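PDB 4ND3: lactate dehydrogenase, adjacent gene encodes predicted malate dehydrogenase, which probably catalyses the NAD-dependent interconversion of (S)-lactate and pyruvate. Local coordinates for residues F116-T121 against K141-A146; D179-A184 against H215-W220; L28-L33 against T58-G63. All coordinates share one frame; numbering follows the deposited sequence.

Contact 1 of 3, residues F116-T121 against K141-A146; sequences FVICIT and KVCGMA. With NAD (nicotinamide-adenine-dinucleotide), chain C.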
loop_
_atom_site.group_PDB
_atom_site.type_symbol
_atom_site.label_atom_id
_atom_site.label_comp_id
_atom_site.label_asym_id
_atom_site.label_seq_id
_atom_site.Cartn_x
_atom_site.Cartn_y
_atom_site.Cartn_z
ATOM N N PHE A 116 22.963 6.697 -8.552
ATOM C CA PHE A 116 22.565 5.646 -9.482
ATOM C C PHE A 116 21.775 6.316 -10.599
ATOM O O PHE A 116 20.734 6.920 -10.344
ATOM C CB PHE A 116 21.708 4.606 -8.755
ATOM C CG PHE A 116 21.296 3.439 -9.609
ATOM C CD1 PHE A 116 22.250 2.629 -10.212
ATOM C CD2 PHE A 116 19.954 3.128 -9.785
ATOM C CE1 PHE A 116 21.873 1.544 -10.990
ATOM C CE2 PHE A 116 19.569 2.047 -10.561
ATOM C CZ PHE A 116 20.529 1.251 -11.161
ATOM N N VAL A 117 22.281 6.236 -11.825
ATOM C CA VAL A 117 21.661 6.915 -12.957
ATOM C C VAL A 117 20.831 5.944 -13.789
ATOM O O VAL A 117 21.349 4.937 -14.268
ATOM C CB VAL A 117 22.713 7.585 -13.862
ATOM C CG1 VAL A 117 22.054 8.207 -15.088
ATOM C CG2 VAL A 117 23.498 8.629 -13.075
ATOM N N ILE A 118 19.549 6.267 -13.958
ATOM C CA ILE A 118 18.654 5.519 -14.833
ATOM C C ILE A 118 18.276 6.385 -16.031
ATOM O O ILE A 118 17.508 7.343 -15.894
ATOM C CB ILE A 118 17.363 5.093 -14.103
ATOM C CG1 ILE A 118 17.685 4.224 -12.883
ATOM C CG2 ILE A 118 16.441 4.345 -15.054
ATOM C CD1 ILE A 118 16.554 4.152 -11.873
ATOM N N CYS A 119 18.807 6.041 -17.203
ATOM C CA CYS A 119 18.481 6.755 -18.425
ATOM C C CYS A 119 17.174 6.243 -19.038
ATOM O O CYS A 119 16.922 5.040 -19.065
ATOM C CB CYS A 119 19.625 6.630 -19.429
ATOM S SG CYS A 119 19.474 7.754 -20.835
ATOM N N ILE A 120 16.338 7.172 -19.499
ATOM C CA ILE A 120 15.100 6.848 -20.219
ATOM C C ILE A 120 15.138 7.403 -21.644
ATOM O O ILE A 120 14.641 6.771 -22.575
ATOM C CB ILE A 120 13.865 7.391 -19.472
ATOM C CG1 ILE A 120 13.821 6.789 -18.064
ATOM C CG2 ILE A 120 12.586 7.092 -20.250
ATOM C CD1 ILE A 120 12.629 7.201 -17.235
ATOM N N THR A 121 15.725 8.589 -21.797
ATOM C CA THR A 121 15.903 9.257 -23.086
ATOM C C THR A 121 16.253 8.307 -24.244
ATOM O O THR A 121 17.202 7.526 -24.151
ATOM C CB THR A 121 17.014 10.323 -22.960
ATOM O OG1 THR A 121 16.695 11.216 -21.883
ATOM C CG2 THR A 121 17.175 11.112 -24.251
ATOM N N LYS A 141 26.757 1.832 -12.092
ATOM C CA LYS A 141 25.909 2.897 -11.557
ATOM C C LYS A 141 25.154 3.656 -12.653
ATOM O O LYS A 141 24.470 4.641 -12.366
ATOM C CB LYS A 141 26.754 3.880 -10.734
ATOM C CG LYS A 141 27.452 3.265 -9.524
ATOM C CD LYS A 141 26.482 2.791 -8.447
ATOM C CE LYS A 141 25.779 3.937 -7.732
ATOM N NZ LYS A 141 26.712 4.768 -6.920
ATOM N N VAL A 142 25.281 3.202 -13.898
ATOM C CA VAL A 142 24.571 3.800 -15.025
ATOM C C VAL A 142 23.881 2.709 -15.834
ATOM O O VAL A 142 24.535 1.780 -16.303
ATOM C CB VAL A 142 25.527 4.559 -15.968
ATOM C CG1 VAL A 142 24.756 5.148 -17.143
ATOM C CG2 VAL A 142 26.282 5.649 -15.214
ATOM N N CYS A 143 22.567 2.830 -16.003
ATOM C CA CYS A 143 21.800 1.870 -16.793
ATOM C C CYS A 143 20.632 2.564 -17.482
ATOM O O CYS A 143 20.397 3.750 -17.268
ATOM C CB CYS A 143 21.303 0.722 -15.908
ATOM S SG CYS A 143 20.084 1.204 -14.663
ATOM N N GLY A 144 19.913 1.825 -18.320
ATOM C CA GLY A 144 18.778 2.372 -19.051
ATOM C C GLY A 144 17.497 1.609 -18.790
ATOM O O GLY A 144 17.496 0.380 -18.792
ATOM N N MET A 145 16.404 2.336 -18.566
ATOM C CA MET A 145 15.088 1.713 -18.475
ATOM C C MET A 145 14.606 1.379 -19.878
ATOM O O MET A 145 14.493 2.266 -20.729
ATOM C CB MET A 145 14.072 2.639 -17.794
ATOM C CG MET A 145 12.722 1.988 -17.508
ATOM S SD MET A 145 11.720 1.614 -18.960
ATOM C CE MET A 145 11.253 3.264 -19.472
ATOM N N ALA A 146 14.313 0.101 -20.110
ATOM C CA ALA A 146 13.695 -0.331 -21.358
ATOM C C ALA A 146 13.067 -1.713 -21.223
ATOM O O ALA A 146 11.897 -1.902 -21.548
ATOM C CB ALA A 146 14.712 -0.327 -22.485
HETATM P PA NAD C . 8.460 15.243 -23.256
HETATM O O1A NAD C . 7.086 15.218 -22.653
HETATM O O2A NAD C . 8.696 16.003 -24.528
HETATM O O5B NAD C . 9.474 15.760 -22.139
HETATM C C5B NAD C . 10.841 16.031 -22.415
HETATM C C4B NAD C . 11.268 17.135 -21.461
HETATM O O4B NAD C . 12.678 17.328 -21.538
HETATM C C3B NAD C . 10.622 18.482 -21.782
HETATM O O3B NAD C . 9.845 18.948 -20.676
HETATM C C2B NAD C . 11.787 19.417 -22.057
HETATM O O2B NAD C . 11.597 20.745 -21.565
HETATM C C1B NAD C . 12.930 18.721 -21.342
HETATM N N9A NAD C . 14.266 19.116 -21.838
HETATM C C8A NAD C . 14.619 19.422 -23.103
HETATM N N7A NAD C . 15.934 19.734 -23.161
HETATM C C5A NAD C . 16.439 19.634 -21.925
HETATM C C6A NAD C . 17.759 19.824 -21.294
HETATM N N6A NAD C . 18.836 20.201 -22.028
HETATM N N1A NAD C . 17.847 19.604 -19.963
HETATM C C2A NAD C . 16.787 19.229 -19.218
HETATM N N3A NAD C . 15.561 19.040 -19.732
HETATM C C4A NAD C . 15.332 19.222 -21.055
HETATM O O3 NAD C . 9.049 13.749 -23.499
HETATM P PN NAD C . 8.520 12.413 -22.758
HETATM O O1N NAD C . 7.222 11.991 -23.390
HETATM O O2N NAD C . 8.574 12.587 -21.265
HETATM O O5D NAD C . 9.684 11.392 -23.173
HETATM C C5D NAD C . 11.010 11.631 -22.719
HETATM C C4D NAD C . 11.982 10.715 -23.448
HETATM O O4D NAD C . 11.748 9.358 -23.051
HETATM C C3D NAD C . 11.824 10.750 -24.965
HETATM O O3D NAD C . 13.118 10.784 -25.564
HETATM C C2D NAD C . 11.113 9.448 -25.302
HETATM O O2D NAD C . 11.393 8.957 -26.618
HETATM C C1D NAD C . 11.672 8.539 -24.223
HETATM N N1N NAD C . 10.917 7.321 -23.916
HETATM C C2N NAD C . 11.650 6.250 -23.581
HETATM C C3N NAD C . 11.061 5.034 -23.253
HETATM C C7N NAD C . 11.907 3.846 -22.884
HETATM O O7N NAD C . 11.383 2.743 -22.879
HETATM N N7N NAD C . 13.197 3.980 -22.557
HETATM C C4N NAD C . 9.673 4.947 -23.268
HETATM C C5N NAD C . 8.925 6.070 -23.609
HETATM C C6N NAD C . 9.575 7.258 -23.933
#
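Phe116 carries CG anti to its own N (chi1 -177°) while Cys143 holds SG between its N and carbonyl carbon (chi1 66°), and together these turns bring the sulfur to the ring, SG lying 3.5 Å from Phe116 CZ in an oblique sulfur-aromatic contact. The two residues sit on neighbouring parallel strands, 116-119 and 142-144, joined through helix 124-135 as a beta-alpha-beta unit of the Rossmann-type NAD-binding domain. Four backbone bonds tie the strands: Val117 N to Lys141 O, Cys143 N to Val117 O, Cys119 N to Cys143 O and Met145 N to Cys119 O, all between 2.8 and 3.0 Å. Val117 and Val142 share the face covered by Phe131 of helix 124-135, whereas Ile118 and Cys143 lie on the other, where Met243 of helix 234-248 meets Cys143. Ile118 CG2 packs on Met145 CB at 4.0 Å. Farther along, both chains reach the cofactor. The bent Met145 chain places CE 3.4 Å from NAD O7N, and Ile120 CG2 lies 3.6 Å from NAD C2N. The carboxamide nitrogen N7N of NAD is gripped from both segments, donating almost straight to Ile120 O (3.1 Å, 177°) and at a more bent angle to Met145 O (2.8 Å).

Contact 2 of 3, residues D179-A184 against H215-W220; sequences DGMVPA and HTRIAW. Unlike the reference sequence in segment 179-184: Ala184 (reference Val). With 2OP ((2S)-2-hydroxypropanoic acid), chain D.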
loop_
_atom_site.group_PDB
_atom_site.type_symbol
_atom_site.label_atom_id
_atom_site.label_comp_id
_atom_site.label_asym_id
_atom_site.label_seq_id
_atom_site.Cartn_x
_atom_site.Cartn_y
_atom_site.Cartn_z
ATOM N N ASP A 179 13.363 -1.999 -32.936
ATOM C CA ASP A 179 12.725 -3.046 -33.739
ATOM C C ASP A 179 13.376 -4.415 -33.514
ATOM O O ASP A 179 12.693 -5.436 -33.520
ATOM C CB ASP A 179 12.754 -2.689 -35.231
ATOM C CG ASP A 179 11.743 -1.612 -35.601
ATOM O OD1 ASP A 179 10.989 -1.143 -34.717
ATOM O OD2 ASP A 179 11.699 -1.233 -36.788
ATOM N N GLY A 180 14.685 -4.424 -33.287
ATOM C CA GLY A 180 15.425 -5.662 -33.074
ATOM C C GLY A 180 15.332 -6.284 -31.687
ATOM O O GLY A 180 16.005 -7.276 -31.422
ATOM N N MET A 181 14.524 -5.716 -30.789
ATOM C CA MET A 181 14.383 -6.280 -29.440
ATOM C C MET A 181 13.911 -7.730 -29.534
ATOM O O MET A 181 13.154 -8.081 -30.439
ATOM C CB MET A 181 13.396 -5.471 -28.593
ATOM C CG MET A 181 11.940 -5.582 -29.023
ATOM S SD MET A 181 10.844 -4.653 -27.937
ATOM C CE MET A 181 11.267 -2.965 -28.372
ATOM N N VAL A 182 14.360 -8.558 -28.594
ATOM C CA VAL A 182 14.093 -9.996 -28.639
ATOM C C VAL A 182 13.231 -10.451 -27.465
ATOM O O VAL A 182 13.746 -10.666 -26.372
ATOM C CB VAL A 182 15.409 -10.798 -28.640
ATOM C CG1 VAL A 182 15.127 -12.291 -28.758
ATOM C CG2 VAL A 182 16.314 -10.325 -29.770
ATOM N N PRO A 183 11.912 -10.593 -27.687
ATOM C CA PRO A 183 11.085 -11.264 -26.693
ATOM C C PRO A 183 11.369 -12.770 -26.723
ATOM O O PRO A 183 11.018 -13.441 -27.692
ATOM C CB PRO A 183 9.647 -10.950 -27.142
ATOM C CG PRO A 183 9.761 -9.880 -28.175
ATOM C CD PRO A 183 11.103 -10.076 -28.802
ATOM N N ALA A 184 12.019 -13.274 -25.680
ATOM C CA ALA A 184 12.490 -14.661 -25.644
ATOM C C ALA A 184 11.360 -15.636 -25.314
ATOM O O ALA A 184 11.153 -15.986 -24.155
ATOM C CB ALA A 184 13.619 -14.800 -24.635
ATOM N N HIS A 215 3.575 -7.782 -31.739
ATOM C CA HIS A 215 2.871 -6.757 -30.961
ATOM C C HIS A 215 3.815 -6.093 -29.958
ATOM O O HIS A 215 3.817 -4.870 -29.812
ATOM C CB HIS A 215 1.681 -7.376 -30.214
ATOM C CG HIS A 215 0.660 -6.382 -29.747
ATOM N ND1 HIS A 215 -0.534 -6.764 -29.173
ATOM C CD2 HIS A 215 0.639 -5.028 -29.790
ATOM C CE1 HIS A 215 -1.239 -5.689 -28.867
ATOM N NE2 HIS A 215 -0.549 -4.623 -29.230
ATOM N N THR A 216 4.612 -6.911 -29.276
ATOM C CA THR A 216 5.610 -6.429 -28.328
ATOM C C THR A 216 6.632 -5.513 -29.006
ATOM O O THR A 216 6.955 -4.444 -28.485
ATOM C CB THR A 216 6.343 -7.609 -27.658
ATOM O OG1 THR A 216 5.389 -8.456 -27.010
ATOM C CG2 THR A 216 7.345 -7.122 -26.635
ATOM N N ARG A 217 7.118 -5.929 -30.173
ATOM C CA ARG A 217 8.154 -5.187 -30.893
ATOM C C ARG A 217 7.694 -3.821 -31.411
ATOM O O ARG A 217 8.482 -2.883 -31.441
ATOM C CB ARG A 217 8.700 -6.026 -32.051
ATOM C CG ARG A 217 9.491 -7.240 -31.592
ATOM C CD ARG A 217 9.411 -8.381 -32.594
ATOM N NE ARG A 217 9.982 -8.023 -33.891
ATOM C CZ ARG A 217 11.285 -7.959 -34.155
ATOM N NH1 ARG A 217 12.186 -8.213 -33.208
ATOM N NH2 ARG A 217 11.698 -7.625 -35.374
ATOM N N ILE A 218 6.431 -3.715 -31.815
ATOM C CA ILE A 218 5.903 -2.460 -32.361
ATOM C C ILE A 218 4.836 -1.817 -31.465
ATOM O O ILE A 218 4.066 -0.966 -31.918
ATOM C CB ILE A 218 5.352 -2.661 -33.789
ATOM C CG1 ILE A 218 4.060 -3.494 -33.775
ATOM C CG2 ILE A 218 6.416 -3.302 -34.669
ATOM C CD1 ILE A 218 3.608 -3.949 -35.147
ATOM N N ALA A 219 4.810 -2.210 -30.194
ATOM C CA ALA A 219 3.843 -1.675 -29.231
ATOM C C ALA A 219 3.910 -0.147 -29.116
ATOM O O ALA A 219 2.882 0.505 -28.944
ATOM C CB ALA A 219 4.051 -2.312 -27.863
ATOM N N TRP A 220 5.111 0.419 -29.219
ATOM C CA TRP A 220 5.280 1.868 -29.064
ATOM C C TRP A 220 4.461 2.665 -30.081
ATOM O O TRP A 220 3.882 3.698 -29.737
ATOM C CB TRP A 220 6.759 2.273 -29.108
ATOM C CG TRP A 220 7.376 2.419 -30.476
ATOM C CD1 TRP A 220 7.970 1.438 -31.221
ATOM C CD2 TRP A 220 7.501 3.630 -31.238
ATOM N NE1 TRP A 220 8.441 1.960 -32.401
ATOM C CE2 TRP A 220 8.169 3.302 -32.437
ATOM C CE3 TRP A 220 7.108 4.958 -31.026
ATOM C CZ2 TRP A 220 8.446 4.253 -33.425
ATOM C CZ3 TRP A 220 7.386 5.906 -32.009
ATOM C CH2 TRP A 220 8.048 5.546 -33.194
HETATM C C 2OP D . 8.271 3.268 -26.237
HETATM O O 2OP D . 8.795 2.139 -26.221
HETATM C CB 2OP D . 8.982 4.883 -27.987
HETATM O OHN 2OP D . 10.501 4.095 -26.275
HETATM C CA 2OP D . 9.139 4.447 -26.538
HETATM O OXT 2OP D . 7.057 3.455 -26.010
HETATM O O HOH W 1 10.225 -1.041 -31.932
HETATM O O HOH W 2 10.779 1.634 -34.620
#
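The turn leading into the short strand 182-183 runs past the end of helix 206-217, with the CA atoms of Asp179 and Arg217 5.8 Å apart and those of Pro183 and Thr216 7.5 Å apart. Arg217 has the largest part in the contact. Bent at chi3 (62°), its chain folds the guanidinium back over the turn, where Met181 O lies at the edge of the group and accepts a weak bond from NH1 (2.9 Å, 123° at the hydrogen). Asp179 O sits instead over one guanidinium face, 3.0 Å from Arg217 CZ, and the angles there are too poor for a hydrogen bond. Nearer the backbone, the chains of Met181 and Arg217 lie alongside one another, running opposite ways, CG to CG at 3.9 Å. Pro183 CG rests on Thr216 CG2 at 4.0 Å, and Phe154 of helix 147-162 adjoins both. The Asp179 carboxylate reaches the second segment through water: OD1 accepts a hydrogen bond from one water, which also donates to Arg217 O, and from a second, which accepts from Trp220 NE1. Trp220 in turn places CB 3.3 Å from OXT of the bound lactate, and its ring forms a cation-pi pair with Arg90, a lactate-binding residue. Asp179 OD1 thus receives two water bonds, and the positive guanidinium probably gains from the carbonyl oxygen over its face by electrostatics rather than by a directed bond.

Contact 3 of 3, residues L28-L33 against T58-G63; sequences LADVVL and TSKVIG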
loop_
_atom_site.group_PDB
_atom_site.type_symbol
_atom_site.label_atom_id
_atom_site.label_comp_id
_atom_site.label_asym_id
_atom_site.label_seq_id
_atom_site.Cartn_x
_atom_site.Cartn_y
_atom_site.Cartn_z
ATOM N N LEU A 28 8.481 7.097 -1.584
ATOM C CA LEU A 28 9.749 6.411 -1.837
ATOM C C LEU A 28 10.943 7.326 -1.578
ATOM O O LEU A 28 11.998 6.867 -1.142
ATOM C CB LEU A 28 9.793 5.909 -3.286
ATOM C CG LEU A 28 11.073 5.210 -3.758
ATOM C CD1 LEU A 28 11.284 3.915 -2.996
ATOM C CD2 LEU A 28 11.032 4.958 -5.259
ATOM N N ALA A 29 10.771 8.616 -1.860
ATOM C CA ALA A 29 11.846 9.598 -1.729
ATOM C C ALA A 29 11.304 11.016 -1.879
ATOM O O ALA A 29 10.146 11.215 -2.245
ATOM C CB ALA A 29 12.908 9.350 -2.788
ATOM N N ASP A 30 12.153 11.998 -1.596
ATOM C CA ASP A 30 11.897 13.362 -2.042
ATOM C C ASP A 30 12.272 13.434 -3.512
ATOM O O ASP A 30 13.129 12.682 -3.975
ATOM C CB ASP A 30 12.721 14.377 -1.248
ATOM C CG ASP A 30 12.232 14.543 0.172
ATOM O OD1 ASP A 30 11.075 14.178 0.475
ATOM O OD2 ASP A 30 13.010 15.064 0.991
ATOM N N VAL A 31 11.616 14.333 -4.238
ATOM C CA VAL A 31 11.818 14.467 -5.674
ATOM C C VAL A 31 12.241 15.884 -6.035
ATOM O O VAL A 31 11.663 16.857 -5.538
ATOM C CB VAL A 31 10.529 14.133 -6.454
ATOM C CG1 VAL A 31 10.742 14.333 -7.949
ATOM C CG2 VAL A 31 10.084 12.708 -6.157
ATOM N N VAL A 32 13.241 15.988 -6.909
ATOM C CA VAL A 32 13.609 17.256 -7.534
ATOM C C VAL A 32 13.306 17.156 -9.024
ATOM O O VAL A 32 13.958 16.400 -9.739
ATOM C CB VAL A 32 15.101 17.581 -7.325
ATOM C CG1 VAL A 32 15.486 18.858 -8.062
ATOM C CG2 VAL A 32 15.410 17.694 -5.841
ATOM N N LEU A 33 12.294 17.894 -9.476
ATOM C CA LEU A 33 11.965 17.978 -10.898
ATOM C C LEU A 33 12.794 19.083 -11.557
ATOM O O LEU A 33 12.582 20.265 -11.279
ATOM C CB LEU A 33 10.477 18.266 -11.096
ATOM C CG LEU A 33 9.514 17.082 -11.093
ATOM C CD1 LEU A 33 8.085 17.560 -10.890
ATOM C CD2 LEU A 33 9.629 16.283 -12.385
ATOM N N THR A 58 4.583 12.270 3.047
ATOM C CA THR A 58 5.318 13.464 3.456
ATOM C C THR A 58 6.475 13.751 2.507
ATOM O O THR A 58 7.332 14.583 2.814
ATOM C CB THR A 58 5.875 13.337 4.888
ATOM O OG1 THR A 58 6.714 12.180 4.983
ATOM C CG2 THR A 58 4.749 13.233 5.888
ATOM N N SER A 59 6.502 13.070 1.360
ATOM C CA SER A 59 7.487 13.359 0.326
ATOM C C SER A 59 7.414 14.827 -0.074
ATOM O O SER A 59 6.330 15.387 -0.236
ATOM C CB SER A 59 7.274 12.497 -0.925
ATOM O OG SER A 59 7.846 11.213 -0.776
ATOM N N LYS A 60 8.586 15.425 -0.229
ATOM C CA LYS A 60 8.731 16.799 -0.686
ATOM C C LYS A 60 9.042 16.745 -2.177
ATOM O O LYS A 60 9.900 15.970 -2.604
ATOM C CB LYS A 60 9.871 17.462 0.096
ATOM C CG LYS A 60 10.282 18.858 -0.347
ATOM C CD LYS A 60 11.618 19.242 0.288
ATOM C CE LYS A 60 12.133 20.581 -0.213
ATOM N NZ LYS A 60 11.193 21.688 0.119
ATOM N N VAL A 61 8.334 17.554 -2.965
ATOM C CA VAL A 61 8.535 17.614 -4.416
ATOM C C VAL A 61 8.727 19.073 -4.846
ATOM O O VAL A 61 7.821 19.886 -4.675
ATOM C CB VAL A 61 7.329 17.015 -5.180
ATOM C CG1 VAL A 61 7.587 17.016 -6.683
ATOM C CG2 VAL A 61 7.020 15.600 -4.687
ATOM N N ILE A 62 9.895 19.394 -5.401
ATOM C CA ILE A 62 10.180 20.752 -5.885
ATOM C C ILE A 62 10.568 20.764 -7.358
ATOM O O ILE A 62 11.079 19.770 -7.891
ATOM C CB ILE A 62 11.302 21.447 -5.075
ATOM C CG1 ILE A 62 12.624 20.674 -5.178
ATOM C CG2 ILE A 62 10.882 21.605 -3.622
ATOM C CD1 ILE A 62 13.790 21.360 -4.499
ATOM N N GLY A 63 10.321 21.907 -7.996
ATOM C CA GLY A 63 10.707 22.153 -9.377
ATOM C C GLY A 63 11.856 23.140 -9.425
ATOM O O GLY A 63 11.891 24.092 -8.646
#
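Strands 30-33 and 61-63 run parallel, with Val31 beside Val61, Val32 beside Ile62 and Leu33 beside Gly63. Their axes come within 4.7 Å and diverge by 12°. Three backbone hydrogen bonds hold the pair: Val31 N to Lys60 O (2.9 Å), Ile62 N to Val31 O (3.1 Å) and Leu33 N to Ile62 O (2.7 Å). Longer CA-H...O contacts lie between them, among them Gly63 CA to Leu33 O.

Polar side chains extend the pairing at the N-terminal ends of the strands. Asp30 OD1 accepts a nearly straight bond from Lys60 N at 2.9 Å, the donor coming from above the carboxylate plane, 49° out of it. The same oxygen forms a salt bridge with Arg4, so two donors hold the carboxylate in place; Arg4 also bonds to Thr58 O. Ser59 OG lies 2.7 Å from Ala29 O, with Asn27 OD1 as another partner of the hydroxyl.

Apolar contacts occupy both faces. On one, Val31 CB meets Val61 CG1 at 4.1 Å, and Leu33 adds its CD1 to that same methyl; helix 40-55 touches Val61 here, and helix 14-26 touches Val31 and Leu33. On the other face Val32 and Ile62 lie side by side. Ile62 CG1 stands between its N and carbonyl carbon (chi1 61°), which leans the branch toward the partner strand and brings it 4.1 Å from Val32 CG2.

With helix 40-55 as the crossover, the two strands make a beta-alpha-beta unit at one edge of the parallel sheet, part of the Rossmann-type fold that binds NAD.

Contacts 1 and 3 belong to one six-stranded parallel sheet: 61-64 and 142-144 are its outermost strands within the chain, so the two contacts pair the strands at its two ends, with centres about 19 Å apart. Contact 2 lies in the C-terminal alpha/beta domain, its centre about 19 Å from that of contact 1 and about 34 Å from that of contact 3. Contacts 1 and 2 approach the active site from different domains: the side chains of Met145 and Met181 are about 6 and 4 Å from that of His177, the predicted proton acceptor. Contact 3 does not touch NAD, the Leu33 side chain being about 9 Å from it.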